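PDB 2ZTS: KaiC domain-containing protein from Pyrococcus horikoshii, which binds ADP and magnesium as a KaiC-like member of the P-loop NTPase clan and is probably an ATP-binding protein. Local coordinates for residues Thr31-Gly37 / Ala199-Leu205; Glu60-Phe64 / Val130-Asn135. All coordinates share one frame; numbering follows the deposited sequence.

In the fold
Both contacts draw on one mixed beta-sheet, the central sheet of the P-loop NTPase fold in this KaiC-like chain, and lie on opposite sides of the chain's centre, their own centres about 21 Å apart and their nearest atoms about 9 Å. Contact 1 pairs strand 32-36 with strand 201-209 inside the sheet. Contact 2 lies toward the edge formed by strand 94-97, where helix 120-134 packs on strand 62-66; strands 138-142 and 174-179 separate strand 62-66 from strand 32-36. Along the chain, contact 2 is nested in the loop that contact 1 closes. Contact 1 thus fixes the strand leading to the ADP-binding loop, while contact 2 lays a helix on the sheet away from the nucleotide.

Contact 1: Thr31-Gly37 / Ala199-Leu205; sequences TTVLLTG and ARGVIVL
Val33 to Thr36 pair in parallel with Gly201 to Val204, joining two central strands of the P-loop NTPase sheet; strand 32-36 leads through Gly37 into the ADP-binding loop that begins at Gly38, consistent with a Walker A P-loop. From Leu34 onward the ladder is regular: Leu34 N bonds to Gly201 O, Ile203 N to Leu34 O at 2.8 Å, Thr36 N to Ile203 O and Leu205 N to Thr36 O, all close to 171°. The dense packing is on the face of Val33, Leu35 and Ile203, where Val33 CG1 presses on Ile203 CD1 at 3.5 Å, unusually tight. With Ile203 CG1 beside its backbone N (chi1 -59°), the chain runs back to Val33 and leaves CG2 for Leu35 CD1. The opposite face is looser: Thr36 CG2 and Val204 CG2 lie side by side at 4.0 Å, and Val204 is partly exposed.

The start is less regular. Thr32 O takes Arg200 N at a bent 144° N-H...O angle, and Gly201 N only weakly. The side chain of Arg200 touches the other strand only through CB, on Thr31 CG2; its guanidinium makes a salt bridge with Asp73 of a second subunit. Near bound ADP, Gly37 CA comes within 3.3 Å of Leu205 O.

Contact 2: Glu60-Phe64 / Val130-Asn135; sequences EPGVF and VVKAIN
Val63 reaches the helix through one methyl. Its CG1 stands anti to the backbone N, leaving CG2 beside that N, and CG2 is the branch that meets three helix residues: it lies 3.7 Å from CD1 of Ile134 and also touches CG1 of Val130 and CG2 of Val131. Ile134 has the less common rotamer. Its CG1 sits between the backbone N and the carbonyl carbon (chi1 69°), the crowded position, and an extended chi2 of 169° carries CD1 out to the strand, where it crosses Val63 at a slant and also lies 3.6 Å from Gly62 O.

This is the alpha/beta layering of the P-loop NTPase fold: helix 120-134 runs roughly antiparallel to strand 62-66, 152° between the short axes, and feeds through a turn into strand 138-142, the strand's neighbour in the sheet. The helix closes with a Schellman motif, Asn135 at positive phi. Pro61 rides on this helix end, its CB 3.5 Å from Ile134 O and its CG 3.6 Å from Asn135 O, so apolar ring carbons lie against backbone carbonyls. Its CB also reaches Ile134 CD1 at 4.0 Å. Val63 extends the packing to Leu139 and Val97 of the adjacent strands.

Contact 1: Thr31-Gly37 / Ala199-Leu205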
# COMPACT_ATOMS: atom_id res chain seq x y z
N THR C 31 -31.18 -8.63 -15.63
CA THR C 31 -30.09 -8.07 -14.75
C THR C 31 -28.73 -8.73 -14.99
O THR C 31 -28.67 -9.92 -15.18
CB THR C 31 -30.41 -8.33 -13.27
OG1 THR C 31 -31.71 -7.89 -12.96
CG2 THR C 31 -29.56 -7.47 -12.37
N THR C 32 -27.64 -7.97 -14.98
CA THR C 32 -26.28 -8.54 -14.82
C THR C 32 -25.84 -8.51 -13.36
O THR C 32 -25.79 -7.41 -12.77
CB THR C 32 -25.35 -7.75 -15.64
OG1 THR C 32 -25.78 -7.89 -16.99
CG2 THR C 32 -23.86 -8.33 -15.60
N VAL C 33 -25.61 -9.67 -12.78
CA VAL C 33 -25.24 -9.85 -11.36
C VAL C 33 -23.78 -10.24 -11.28
O VAL C 33 -23.37 -11.19 -11.95
CB VAL C 33 -26.04 -10.95 -10.73
CG1 VAL C 33 -25.73 -11.12 -9.24
CG2 VAL C 33 -27.57 -10.65 -10.91
N LEU C 34 -23.02 -9.49 -10.49
CA LEU C 34 -21.64 -9.75 -10.17
C LEU C 34 -21.65 -10.62 -8.95
O LEU C 34 -22.13 -10.23 -7.88
CB LEU C 34 -20.87 -8.46 -9.90
CG LEU C 34 -19.36 -8.69 -9.76
CD1 LEU C 34 -18.68 -9.11 -11.07
CD2 LEU C 34 -18.66 -7.49 -9.18
N LEU C 35 -21.15 -11.84 -9.13
CA LEU C 35 -20.93 -12.78 -8.07
C LEU C 35 -19.39 -12.74 -7.73
O LEU C 35 -18.53 -13.10 -8.58
CB LEU C 35 -21.39 -14.14 -8.53
CG LEU C 35 -21.12 -15.23 -7.51
CD1 LEU C 35 -21.95 -15.02 -6.23
CD2 LEU C 35 -21.39 -16.57 -8.09
N THR C 36 -19.07 -12.29 -6.51
CA THR C 36 -17.68 -12.05 -6.09
C THR C 36 -17.37 -12.74 -4.77
O THR C 36 -18.25 -13.03 -3.99
CB THR C 36 -17.39 -10.52 -6.06
OG1 THR C 36 -16.01 -10.27 -5.73
CG2 THR C 36 -18.22 -9.76 -5.00
N GLY C 37 -16.11 -13.08 -4.59
CA GLY C 37 -15.59 -13.79 -3.46
C GLY C 37 -14.23 -14.40 -3.78
O GLY C 37 -13.84 -14.57 -4.96
N ALA C 199 -22.58 -4.06 -13.54
CA ALA C 199 -23.53 -4.96 -12.90
C ALA C 199 -24.53 -4.17 -12.09
O ALA C 199 -24.19 -3.14 -11.52
CB ALA C 199 -22.79 -5.95 -12.03
N ARG C 200 -25.79 -4.60 -12.11
CA ARG C 200 -26.86 -3.94 -11.38
C ARG C 200 -27.25 -4.75 -10.15
O ARG C 200 -28.16 -4.37 -9.42
CB ARG C 200 -28.09 -3.72 -12.30
CG ARG C 200 -27.78 -3.14 -13.69
CD ARG C 200 -27.58 -1.61 -13.79
NE ARG C 200 -27.15 -1.24 -15.17
CZ ARG C 200 -27.94 -1.19 -16.27
NH1 ARG C 200 -29.23 -1.51 -16.20
NH2 ARG C 200 -27.44 -0.84 -17.46
N GLY C 201 -26.56 -5.87 -9.94
CA GLY C 201 -26.67 -6.69 -8.74
C GLY C 201 -25.26 -7.10 -8.29
O GLY C 201 -24.43 -7.35 -9.16
N VAL C 202 -25.01 -7.20 -6.97
CA VAL C 202 -23.75 -7.78 -6.44
C VAL C 202 -24.00 -8.72 -5.27
O VAL C 202 -24.69 -8.36 -4.31
CB VAL C 202 -22.79 -6.69 -5.95
CG1 VAL C 202 -21.53 -7.30 -5.38
CG2 VAL C 202 -22.50 -5.73 -7.07
N ILE C 203 -23.48 -9.92 -5.39
CA ILE C 203 -23.57 -10.96 -4.39
C ILE C 203 -22.13 -11.30 -3.96
O ILE C 203 -21.29 -11.61 -4.82
CB ILE C 203 -24.26 -12.24 -4.97
CG1 ILE C 203 -25.67 -11.89 -5.45
CG2 ILE C 203 -24.37 -13.27 -3.87
CD1 ILE C 203 -26.29 -12.92 -6.34
N VAL C 204 -21.90 -11.29 -2.64
CA VAL C 204 -20.63 -11.70 -2.04
C VAL C 204 -20.74 -13.04 -1.36
O VAL C 204 -21.61 -13.26 -0.56
CB VAL C 204 -20.14 -10.65 -1.00
CG1 VAL C 204 -18.74 -11.00 -0.45
CG2 VAL C 204 -20.20 -9.28 -1.59
N LEU C 205 -19.83 -13.93 -1.69
CA LEU C 205 -19.61 -15.19 -1.05
C LEU C 205 -18.34 -15.06 -0.26
O LEU C 205 -17.35 -14.59 -0.78
CB LEU C 205 -19.42 -16.28 -2.09
CG LEU C 205 -20.54 -16.57 -3.09
CD1 LEU C 205 -20.36 -17.90 -3.77
CD2 LEU C 205 -21.90 -16.51 -2.45

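Contact 2: Glu60-Phe64 / Val130-Asn135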
# COMPACT_ATOMS: atom_id res chain seq x y z
N GLU C 60 -35.69 -23.17 -18.51
CA GLU C 60 -35.09 -22.04 -19.21
C GLU C 60 -33.71 -22.44 -19.75
O GLU C 60 -32.87 -22.96 -19.02
CB GLU C 60 -35.00 -20.81 -18.28
CG GLU C 60 -36.27 -20.51 -17.44
CD GLU C 60 -36.24 -19.17 -16.66
OE1 GLU C 60 -35.16 -18.70 -16.22
OE2 GLU C 60 -37.34 -18.59 -16.43
N PRO C 61 -33.47 -22.25 -21.05
CA PRO C 61 -32.16 -22.62 -21.61
C PRO C 61 -31.06 -21.70 -21.07
O PRO C 61 -31.35 -20.53 -20.86
CB PRO C 61 -32.33 -22.42 -23.13
CG PRO C 61 -33.88 -22.32 -23.37
CD PRO C 61 -34.42 -21.75 -22.06
N GLY C 62 -29.86 -22.23 -20.87
CA GLY C 62 -28.74 -21.48 -20.34
C GLY C 62 -27.40 -21.71 -20.99
O GLY C 62 -27.08 -22.80 -21.47
N VAL C 63 -26.59 -20.66 -21.03
CA VAL C 63 -25.25 -20.74 -21.54
C VAL C 63 -24.23 -20.52 -20.39
O VAL C 63 -24.20 -19.49 -19.77
CB VAL C 63 -25.01 -19.73 -22.65
CG1 VAL C 63 -23.60 -19.82 -23.13
CG2 VAL C 63 -26.00 -19.96 -23.82
N PHE C 64 -23.37 -21.49 -20.16
CA PHE C 64 -22.30 -21.35 -19.21
C PHE C 64 -21.03 -21.16 -19.98
O PHE C 64 -20.56 -22.07 -20.67
CB PHE C 64 -22.27 -22.58 -18.33
CG PHE C 64 -21.42 -22.44 -17.09
CD1 PHE C 64 -22.01 -22.42 -15.86
CD2 PHE C 64 -20.02 -22.40 -17.18
CE1 PHE C 64 -21.24 -22.27 -14.71
CE2 PHE C 64 -19.23 -22.27 -16.04
CZ PHE C 64 -19.86 -22.22 -14.78
N VAL C 130 -24.41 -18.09 -29.62
CA VAL C 130 -24.87 -19.27 -28.91
C VAL C 130 -26.11 -18.94 -28.02
O VAL C 130 -27.05 -19.77 -27.90
CB VAL C 130 -23.74 -19.89 -28.03
CG1 VAL C 130 -24.26 -21.00 -27.12
CG2 VAL C 130 -22.64 -20.41 -28.89
N VAL C 131 -26.11 -17.75 -27.41
CA VAL C 131 -27.28 -17.32 -26.65
C VAL C 131 -28.51 -17.33 -27.57
O VAL C 131 -29.56 -17.85 -27.21
CB VAL C 131 -27.06 -15.93 -26.00
CG1 VAL C 131 -28.41 -15.21 -25.67
CG2 VAL C 131 -26.24 -16.09 -24.72
N LYS C 132 -28.34 -16.78 -28.77
CA LYS C 132 -29.43 -16.66 -29.75
C LYS C 132 -29.91 -18.02 -30.31
O LYS C 132 -31.11 -18.29 -30.37
CB LYS C 132 -29.01 -15.69 -30.85
CG LYS C 132 -28.90 -14.19 -30.41
CD LYS C 132 -30.21 -13.72 -29.69
CE LYS C 132 -30.47 -12.20 -29.79
NZ LYS C 132 -31.51 -11.79 -28.80
N ALA C 133 -28.96 -18.90 -30.64
CA ALA C 133 -29.25 -20.26 -31.11
C ALA C 133 -30.04 -21.13 -30.16
O ALA C 133 -30.91 -21.87 -30.60
CB ALA C 133 -27.94 -20.98 -31.51
N ILE C 134 -29.81 -21.07 -28.85
CA ILE C 134 -30.65 -21.86 -27.97
C ILE C 134 -31.77 -21.05 -27.31
O ILE C 134 -32.48 -21.59 -26.51
CB ILE C 134 -29.82 -22.63 -26.91
CG1 ILE C 134 -29.19 -21.67 -25.87
CG2 ILE C 134 -28.71 -23.45 -27.61
CD1 ILE C 134 -28.62 -22.40 -24.71
N ASN C 135 -31.94 -19.79 -27.69
CA ASN C 135 -32.92 -18.89 -27.04
C ASN C 135 -32.68 -18.83 -25.50
O ASN C 135 -33.61 -18.97 -24.71
CB ASN C 135 -34.33 -19.37 -27.32
CG ASN C 135 -35.37 -18.27 -27.14
OD1 ASN C 135 -35.04 -17.11 -26.89
ND2 ASN C 135 -36.65 -18.64 -27.31